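Local atomic coordinates of putative alpha-L-fucosidase (Bacteroides thetaiotaomicron, PDB entry 4H41), a protein that is probably a glycoside hydrolase, perhaps an alpha-L-fucosidase, that may act on host glycans. Residues 33-45 against 66-78. Residues are numbered along the deposited sequence; the frame is centred on the assembly and turned at random.
Sequences KITGTFLDEISHD and IGIDTVIMIRSGY. With 1PE (pentaethylene glycol), chain N.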
ATOM      1  N   LYS B  33     -27.634   6.678   6.153  1.00 16.97           N
ATOM      2  CA  LYS B  33     -26.599   6.272   7.098  1.00 17.01           C
ATOM      3  C   LYS B  33     -26.257   4.819   6.900  1.00 19.48           C
ATOM      4  O   LYS B  33     -27.170   4.001   6.648  1.00 19.06           O
ATOM      5  CB  LYS B  33     -27.058   6.489   8.532  1.00 20.16           C
ATOM      6  CG  LYS B  33     -27.241   7.962   8.887  1.00 26.41           C
ATOM      7  CD  LYS B  33     -27.840   8.132  10.303  1.00 34.44           C
ATOM      8  CE  LYS B  33     -28.309   9.545  10.579  1.00 35.89           C
ATOM      9  NZ  LYS B  33     -29.260   9.622  11.734  1.00 30.88           N
ATOM     10  N   ILE B  34     -24.989   4.470   7.173  1.00 16.36           N
ATOM     11  CA  ILE B  34     -24.511   3.074   7.124  1.00 15.39           C
ATOM     12  C   ILE B  34     -24.944   2.391   8.420  1.00 17.12           C
ATOM     13  O   ILE B  34     -24.583   2.838   9.512  1.00 19.90           O
ATOM     14  CB  ILE B  34     -22.971   3.036   6.896  1.00 17.97           C
ATOM     15  CG1 ILE B  34     -22.665   3.474   5.447  1.00 18.83           C
ATOM     16  CG2 ILE B  34     -22.426   1.622   7.122  1.00 17.79           C
ATOM     17  CD1 ILE B  34     -21.274   3.862   5.221  1.00 20.78           C
ATOM     18  N   THR B  35     -25.744   1.364   8.317  1.00 14.31           N
ATOM     19  CA  THR B  35     -26.229   0.648   9.494  1.00 16.19           C
ATOM     20  C   THR B  35     -25.835  -0.834   9.475  1.00 19.90           C
ATOM     21  O   THR B  35     -26.232  -1.578  10.354  1.00 18.39           O
ATOM     22  CB  THR B  35     -27.743   0.811   9.652  1.00 22.05           C
ATOM     23  OG1 THR B  35     -28.370   0.257   8.495  1.00 20.19           O
ATOM     24  CG2 THR B  35     -28.153   2.260   9.931  1.00 23.68           C
ATOM     25  N   GLY B  36     -25.014  -1.230   8.526  1.00 18.08           N
ATOM     26  CA  GLY B  36     -24.455  -2.567   8.473  1.00 17.37           C
ATOM     27  C   GLY B  36     -23.062  -2.569   7.910  1.00 18.46           C
ATOM     28  O   GLY B  36     -22.663  -1.661   7.163  1.00 16.72           O
ATOM     29  N   THR B  37     -22.251  -3.583   8.307  1.00 15.77           N
ATOM     30  CA  THR B  37     -20.940  -3.746   7.728  1.00 16.24           C
ATOM     31  C   THR B  37     -20.640  -5.191   7.543  1.00 18.16           C
ATOM     32  O   THR B  37     -21.071  -6.038   8.341  1.00 17.20           O
ATOM     33  CB  THR B  37     -19.825  -3.084   8.563  1.00 20.81           C
ATOM     34  OG1 THR B  37     -18.572  -3.215   7.867  1.00 18.37           O
ATOM     35  CG2 THR B  37     -19.716  -3.644   9.942  1.00 18.84           C
ATOM     36  N   PHE B  38     -19.881  -5.471   6.488  1.00 15.29           N
ATOM     37  CA  PHE B  38     -19.249  -6.758   6.347  1.00 15.43           C
ATOM     38  C   PHE B  38     -18.162  -6.864   7.373  1.00 19.28           C
ATOM     39  O   PHE B  38     -17.631  -5.856   7.870  1.00 16.31           O
ATOM     40  CB  PHE B  38     -18.666  -6.987   4.966  1.00 14.99           C
ATOM     41  CG  PHE B  38     -19.742  -7.212   3.935  1.00 17.24           C
ATOM     42  CD1 PHE B  38     -20.303  -8.473   3.755  1.00 17.04           C
ATOM     43  CD2 PHE B  38     -20.235  -6.161   3.179  1.00 19.75           C
ATOM     44  CE1 PHE B  38     -21.276  -8.690   2.786  1.00 18.84           C
ATOM     45  CE2 PHE B  38     -21.229  -6.378   2.208  1.00 21.77           C
ATOM     46  CZ  PHE B  38     -21.758  -7.636   2.034  1.00 19.36           C
ATOM     47  N   LEU B  39     -17.838  -8.098   7.680  1.00 15.96           N
ATOM     48  CA  LEU B  39     -16.713  -8.540   8.483  1.00 16.75           C
ATOM     49  C   LEU B  39     -15.907  -9.306   7.468  1.00 21.13           C
ATOM     50  O   LEU B  39     -16.361 -10.367   7.042  1.00 20.01           O
ATOM     51  CB  LEU B  39     -17.173  -9.422   9.667  1.00 18.33           C
ATOM     52  CG  LEU B  39     -18.231  -8.854  10.592  1.00 21.19           C
ATOM     53  CD1 LEU B  39     -18.817  -9.954  11.442  1.00 21.96           C
ATOM     54  CD2 LEU B  39     -17.674  -7.740  11.424  1.00 19.27           C
ATOM     55  N   ASP B  40     -14.720  -8.819   7.069  1.00 16.08           N
ATOM     56  CA  ASP B  40     -13.989  -9.383   5.949  1.00 16.66           C
ATOM     57  C   ASP B  40     -13.218 -10.644   6.295  1.00 19.53           C
ATOM     58  O   ASP B  40     -11.986 -10.663   6.303  1.00 22.19           O
ATOM     59  CB  ASP B  40     -13.060  -8.334   5.345  1.00 18.33           C
ATOM     60  CG  ASP B  40     -12.455  -8.778   4.024  1.00 22.47           C
ATOM     61  OD1 ASP B  40     -13.134  -9.520   3.273  1.00 22.21           O
ATOM     62  OD2 ASP B  40     -11.320  -8.367   3.736  1.00 23.28           O
ATOM     63  N   GLU B  41     -13.962 -11.719   6.548  1.00 17.71           N
ATOM     64  CA  GLU B  41     -13.464 -13.056   6.799  1.00 19.28           C
ATOM     65  C   GLU B  41     -14.312 -14.032   5.987  1.00 22.37           C
ATOM     66  O   GLU B  41     -15.506 -13.946   6.145  1.00 18.64           O
ATOM     67  CB  GLU B  41     -13.619 -13.406   8.295  1.00 20.54           C
ATOM     68  CG  GLU B  41     -12.774 -12.556   9.215  1.00 26.91           C
ATOM     69  CD  GLU B  41     -11.302 -12.879   9.263  1.00 32.77           C
ATOM     70  OE1 GLU B  41     -10.869 -13.884   8.648  1.00 27.05           O
ATOM     71  OE2 GLU B  41     -10.591 -12.125   9.966  1.00 29.14           O
ATOM     72  N   ILE B  42     -13.767 -14.963   5.174  1.00 18.96           N
ATOM     73  CA  ILE B  42     -12.386 -15.037   4.741  1.00 17.08           C
ATOM     74  C   ILE B  42     -12.197 -14.035   3.620  1.00 17.77           C
ATOM     75  O   ILE B  42     -12.916 -14.096   2.637  1.00 18.20           O
ATOM     76  CB  ILE B  42     -11.993 -16.453   4.261  1.00 19.89           C
ATOM     77  CG1 ILE B  42     -12.131 -17.510   5.376  1.00 19.45           C
ATOM     78  CG2 ILE B  42     -10.588 -16.429   3.683  1.00 19.42           C
ATOM     79  CD1 ILE B  42     -11.265 -17.300   6.634  1.00 20.13           C
ATOM     80  N   SER B  43     -11.217 -13.147   3.730  1.00 16.91           N
ATOM     81  CA  SER B  43     -10.994 -12.120   2.720  1.00 17.39           C
ATOM     82  C   SER B  43     -10.428 -12.672   1.439  1.00 20.36           C
ATOM     83  O   SER B  43      -9.561 -13.516   1.468  1.00 19.35           O
ATOM     84  CB  SER B  43     -10.029 -11.072   3.251  1.00 20.80           C
ATOM     85  OG  SER B  43      -9.867 -10.009   2.338  1.00 21.27           O
ATOM     86  N   HIS B  44     -10.884 -12.154   0.313  1.00 16.88           N
ATOM     87  CA  HIS B  44     -10.264 -12.497  -0.958  1.00 17.29           C
ATOM     88  C   HIS B  44      -8.950 -11.735  -1.191  1.00 19.32           C
ATOM     89  O   HIS B  44      -8.055 -12.250  -1.873  1.00 20.68           O
ATOM     90  CB  HIS B  44     -11.178 -12.106  -2.120  1.00 17.96           C
ATOM     91  CG  HIS B  44     -12.325 -13.037  -2.383  1.00 21.04           C
ATOM     92  ND1 HIS B  44     -13.418 -12.610  -3.113  1.00 21.88           N
ATOM     93  CD2 HIS B  44     -12.488 -14.343  -2.089  1.00 21.56           C
ATOM     94  CE1 HIS B  44     -14.224 -13.662  -3.199  1.00 22.55           C
ATOM     95  NE2 HIS B  44     -13.690 -14.726  -2.621  1.00 22.70           N
ATOM     96  N   ASP B  45      -8.895 -10.472  -0.759  1.00 13.95           N
ATOM     97  CA  ASP B  45      -7.846  -9.570  -1.202  1.00 13.76           C
ATOM     98  C   ASP B  45      -7.560  -8.365  -0.324  1.00 17.49           C
ATOM     99  O   ASP B  45      -6.907  -7.419  -0.798  1.00 16.46           O
ATOM    100  CB  ASP B  45      -8.249  -9.055  -2.607  1.00 17.55           C
ATOM    101  CG  ASP B  45      -9.552  -8.269  -2.635  1.00 25.15           C
ATOM    102  OD1 ASP B  45     -10.196  -8.157  -1.588  1.00 21.84           O
ATOM    103  OD2 ASP B  45      -9.897  -7.727  -3.706  1.00 24.18           O
ATOM    104  N   ILE B  66     -21.701   4.521  15.909  1.00 19.31           N
ATOM    105  CA  ILE B  66     -22.283   5.157  14.733  1.00 17.91           C
ATOM    106  C   ILE B  66     -23.601   4.531  14.275  1.00 22.78           C
ATOM    107  O   ILE B  66     -24.134   4.950  13.252  1.00 24.57           O
ATOM    108  CB  ILE B  66     -21.279   5.266  13.552  1.00 20.46           C
ATOM    109  CG1 ILE B  66     -20.823   3.892  13.031  1.00 20.09           C
ATOM    110  CG2 ILE B  66     -20.110   6.121  13.938  1.00 19.03           C
ATOM    111  CD1 ILE B  66     -20.195   3.961  11.627  1.00 23.43           C
ATOM    112  N   GLY B  67     -24.165   3.612  15.045  1.00 18.60           N
ATOM    113  CA  GLY B  67     -25.464   3.038  14.728  1.00 19.33           C
ATOM    114  C   GLY B  67     -25.463   1.834  13.820  1.00 21.28           C
ATOM    115  O   GLY B  67     -26.498   1.499  13.259  1.00 18.76           O
ATOM    116  N   ILE B  68     -24.348   1.115  13.731  1.00 18.33           N
ATOM    117  CA  ILE B  68     -24.341  -0.130  12.983  1.00 18.06           C
ATOM    118  C   ILE B  68     -25.177  -1.121  13.817  1.00 20.98           C
ATOM    119  O   ILE B  68     -25.004  -1.224  15.032  1.00 18.96           O
ATOM    120  CB  ILE B  68     -22.918  -0.605  12.645  1.00 20.45           C
ATOM    121  CG1 ILE B  68     -22.369   0.232  11.436  1.00 19.85           C
ATOM    122  CG2 ILE B  68     -22.882  -2.118  12.339  1.00 18.38           C
ATOM    123  CD1 ILE B  68     -20.932   0.135  11.199  1.00 27.66           C
ATOM    124  N   ASP B  69     -26.110  -1.807  13.166  1.00 18.26           N
ATOM    125  CA  ASP B  69     -26.970  -2.780  13.846  1.00 17.98           C
ATOM    126  C   ASP B  69     -26.867  -4.173  13.228  1.00 22.20           C
ATOM    127  O   ASP B  69     -27.566  -5.091  13.694  1.00 21.41           O
ATOM    128  CB  ASP B  69     -28.431  -2.286  13.831  1.00 19.96           C
ATOM    129  CG  ASP B  69     -29.103  -2.085  12.471  1.00 31.16           C
ATOM    130  OD1 ASP B  69     -28.797  -2.848  11.528  1.00 21.92           O
ATOM    131  OD2 ASP B  69     -29.971  -1.207  12.369  1.00 39.18           O
ATOM    132  N   THR B  70     -26.108  -4.317  12.144  1.00 18.74           N
ATOM    133  CA  THR B  70     -25.995  -5.560  11.380  1.00 18.35           C
ATOM    134  C   THR B  70     -24.558  -5.810  10.998  1.00 19.67           C
ATOM    135  O   THR B  70     -23.903  -4.908  10.508  1.00 19.44           O
ATOM    136  CB  THR B  70     -26.866  -5.458  10.118  1.00 23.49           C
ATOM    137  OG1 THR B  70     -28.232  -5.284  10.488  1.00 26.40           O
ATOM    138  CG2 THR B  70     -26.775  -6.690   9.240  1.00 24.90           C
ATOM    139  N   VAL B  71     -24.062  -7.025  11.228  1.00 16.26           N
ATOM    140  CA  VAL B  71     -22.703  -7.416  10.817  1.00 16.17           C
ATOM    141  C   VAL B  71     -22.809  -8.674   9.975  1.00 20.03           C
ATOM    142  O   VAL B  71     -23.596  -9.592  10.294  1.00 19.10           O
ATOM    143  CB  VAL B  71     -21.740  -7.565  11.998  1.00 20.94           C
ATOM    144  CG1 VAL B  71     -21.500  -6.225  12.666  1.00 20.65           C
ATOM    145  CG2 VAL B  71     -22.253  -8.593  13.017  1.00 20.95           C
ATOM    146  N   ILE B  72     -22.078  -8.697   8.865  1.00 14.96           N
ATOM    147  CA  ILE B  72     -22.177  -9.771   7.894  1.00 15.30           C
ATOM    148  C   ILE B  72     -20.824 -10.401   7.670  1.00 18.03           C
ATOM    149  O   ILE B  72     -19.952  -9.759   7.039  1.00 18.45           O
ATOM    150  CB  ILE B  72     -22.729  -9.255   6.549  1.00 16.87           C
ATOM    151  CG1 ILE B  72     -24.081  -8.494   6.713  1.00 19.19           C
ATOM    152  CG2 ILE B  72     -22.827 -10.430   5.568  1.00 18.35           C
ATOM    153  CD1 ILE B  72     -23.999  -7.031   6.373  1.00 19.22           C
HETATM  154  N   MSE B  73     -20.651 -11.665   8.092  1.00 18.11           N
HETATM  155  CA  MSE B  73     -19.370 -12.357   7.868  1.00 16.42           C
HETATM  156  C   MSE B  73     -19.362 -12.756   6.429  1.00 21.02           C
HETATM  157  O   MSE B  73     -20.232 -13.497   6.010  1.00 22.15           O
HETATM  158  CB  MSE B  73     -19.229 -13.554   8.801  1.00 18.56           C
HETATM  159  CG  MSE B  73     -17.782 -14.039   8.865  1.00 22.78           C
HETATM  160 SE   MSE B  73     -17.677 -15.673   9.908  0.75 26.29          SE
HETATM  161  CE  MSE B  73     -18.709 -16.707   8.781  1.00 20.46           C
ATOM    162  N   ILE B  74     -18.484 -12.181   5.644  1.00 16.39           N
ATOM    163  CA  ILE B  74     -18.626 -12.223   4.180  1.00 15.57           C
ATOM    164  C   ILE B  74     -18.582 -13.621   3.551  1.00 19.23           C
ATOM    165  O   ILE B  74     -19.380 -13.874   2.656  1.00 19.65           O
ATOM    166  CB  ILE B  74     -17.636 -11.226   3.503  1.00 16.83           C
ATOM    167  CG1 ILE B  74     -18.076 -10.904   2.070  1.00 17.44           C
ATOM    168  CG2 ILE B  74     -16.211 -11.713   3.567  1.00 18.01           C
ATOM    169  CD1 ILE B  74     -17.386  -9.662   1.454  1.00 19.60           C
ATOM    170  N   ARG B  75     -17.730 -14.538   4.019  1.00 15.86           N
ATOM    171  CA  ARG B  75     -17.718 -15.905   3.494  1.00 15.90           C
ATOM    172  C   ARG B  75     -17.119 -16.834   4.519  1.00 20.32           C
ATOM    173  O   ARG B  75     -15.977 -16.657   4.985  1.00 19.54           O
ATOM    174  CB  ARG B  75     -17.038 -16.030   2.129  1.00 17.76           C
ATOM    175  CG  ARG B  75     -15.592 -15.594   2.065  1.00 20.12           C
ATOM    176  CD  ARG B  75     -15.127 -15.434   0.633  1.00 21.06           C
ATOM    177  NE  ARG B  75     -15.804 -14.350  -0.084  1.00 21.46           N
ATOM    178  CZ  ARG B  75     -15.450 -13.064  -0.092  1.00 22.68           C
ATOM    179  NH1 ARG B  75     -14.399 -12.645   0.611  1.00 17.50           N
ATOM    180  NH2 ARG B  75     -16.158 -12.180  -0.784  1.00 23.62           N
ATOM    181  N   SER B  76     -17.930 -17.816   4.943  1.00 19.18           N
ATOM    182  CA  SER B  76     -17.570 -18.731   6.000  1.00 18.44           C
ATOM    183  C   SER B  76     -16.337 -19.582   5.683  1.00 21.92           C
ATOM    184  O   SER B  76     -15.695 -20.106   6.595  1.00 22.50           O
ATOM    185  CB  SER B  76     -18.755 -19.616   6.367  1.00 18.39           C
ATOM    186  OG  SER B  76     -19.275 -20.312   5.250  1.00 23.91           O
ATOM    187  N   GLY B  77     -15.999 -19.662   4.417  1.00 20.32           N
ATOM    188  CA  GLY B  77     -14.724 -20.164   3.974  1.00 20.81           C
ATOM    189  C   GLY B  77     -14.419 -19.715   2.568  1.00 23.54           C
ATOM    190  O   GLY B  77     -15.301 -19.245   1.832  1.00 20.43           O
ATOM    191  N   TYR B  78     -13.171 -19.806   2.215  1.00 21.23           N
ATOM    192  CA  TYR B  78     -12.711 -19.489   0.875  1.00 20.02           C
ATOM    193  C   TYR B  78     -11.657 -20.522   0.498  1.00 23.17           C
ATOM    194  O   TYR B  78     -10.577 -20.542   1.100  1.00 19.89           O
ATOM    195  CB  TYR B  78     -12.195 -18.064   0.785  1.00 19.25           C
ATOM    196  CG  TYR B  78     -11.647 -17.752  -0.586  1.00 22.96           C
ATOM    197  CD1 TYR B  78     -12.401 -17.997  -1.737  1.00 24.53           C
ATOM    198  CD2 TYR B  78     -10.349 -17.293  -0.747  1.00 23.79           C
ATOM    199  CE1 TYR B  78     -11.880 -17.765  -3.004  1.00 24.35           C
ATOM    200  CE2 TYR B  78      -9.819 -17.048  -2.013  1.00 25.61           C
ATOM    201  CZ  TYR B  78     -10.586 -17.295  -3.137  1.00 29.44           C
ATOM    202  OH  TYR B  78     -10.079 -17.138  -4.394  1.00 31.11           O
TER
HETATM  203  OH2 1PE N 402     -14.337 -10.354  -4.265  1.00 67.35           O
HETATM  204  C12 1PE N 402     -13.185 -10.280  -5.093  1.00 69.92           C
HETATM  205  C22 1PE N 402     -13.365 -11.076  -6.342  1.00 72.17           C
HETATM  206  OH3 1PE N 402     -12.099 -11.374  -6.920  1.00 72.32           O
HETATM  207  C13 1PE N 402     -11.208 -13.350  -7.932  1.00 64.82           C
HETATM  208  C23 1PE N 402     -12.180 -12.232  -8.058  1.00 68.91           C
HETATM  209  OH4 1PE N 402     -11.568 -14.231  -6.865  1.00 60.16           O
HETATM  210  C14 1PE N 402      -9.421 -14.033  -5.710  1.00 58.56           C
HETATM  211  C24 1PE N 402     -10.919 -14.042  -5.609  1.00 57.50           C
HETATM  212  OH5 1PE N 402      -8.818 -14.582  -4.547  1.00 61.55           O
HETATM  213  C15 1PE N 402      -6.827 -15.942  -4.513  1.00 67.32           C
HETATM  214  C25 1PE N 402      -7.396 -14.556  -4.567  1.00 64.76           C
HETATM  215  OH6 1PE N 402      -5.412 -15.890  -4.442  1.00 70.71           O
HETATM  216  O   HOH W   1     -24.193   5.239  10.596  1.00 23.65           O
HETATM  217  O   HOH W   2     -13.040 -10.030   0.677  1.00 19.76           O
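The carbonyl oxygen of L39 takes two backbone N-H groups, from E41 N within its own turn (2.8 Å) and from I74 N across the contact. The two donors approach from opposite faces of the carbonyl plane. D40 is the centre of this inverse gamma turn. Upstream, strands 34-39 and 70-73 pair in parallel; T37 N donates to T70 O, I72 N to T37 O, and L39 N to I72 O. At the start, D69 N reaches T35 O at 2.8 Å.

F38 and I72 lie on one face of the sheet, where F38 CE1 touches I72 CG2 (3.6 Å). I74 CD1 sits over a face of the F38 ring. On the other face of the sheet, L39 CD1 packs on V71 CB.

Beyond the strands, a cis peptide precedes I42, and I42 N donates to R75 O. R75 NH1 returns a bond to I42 O (2.9 Å), which lies close to the guanidinium plane of R75. The bend at chi3 (66°) folds the guanidinium back over H44. It lies flat on the imidazole, centres 3.5 Å apart and planes at 10°. A pentaethylene glycol, probably from the crystallisation liquor, covers the opposite face of H44, and its OH2 bonds to H44 ND1 (2.7 Å). The H44 edge meets the face of Y78 in a T-shaped stack. A water joins D40 OD1, H44 N and R75 NH1, linking the D40 carboxylate to the guanidinium. H44 NE2 is hydrogen-bonded to D122 OD2.

The two segments supply the strands of the first beta-alpha-beta unit of a TIM barrel, joined by helix 53-65. Strand 307-310 flanks strand 34-39, strand 115-119 flanks strand 70-73, and helix 101-111 packs against L39 and M73.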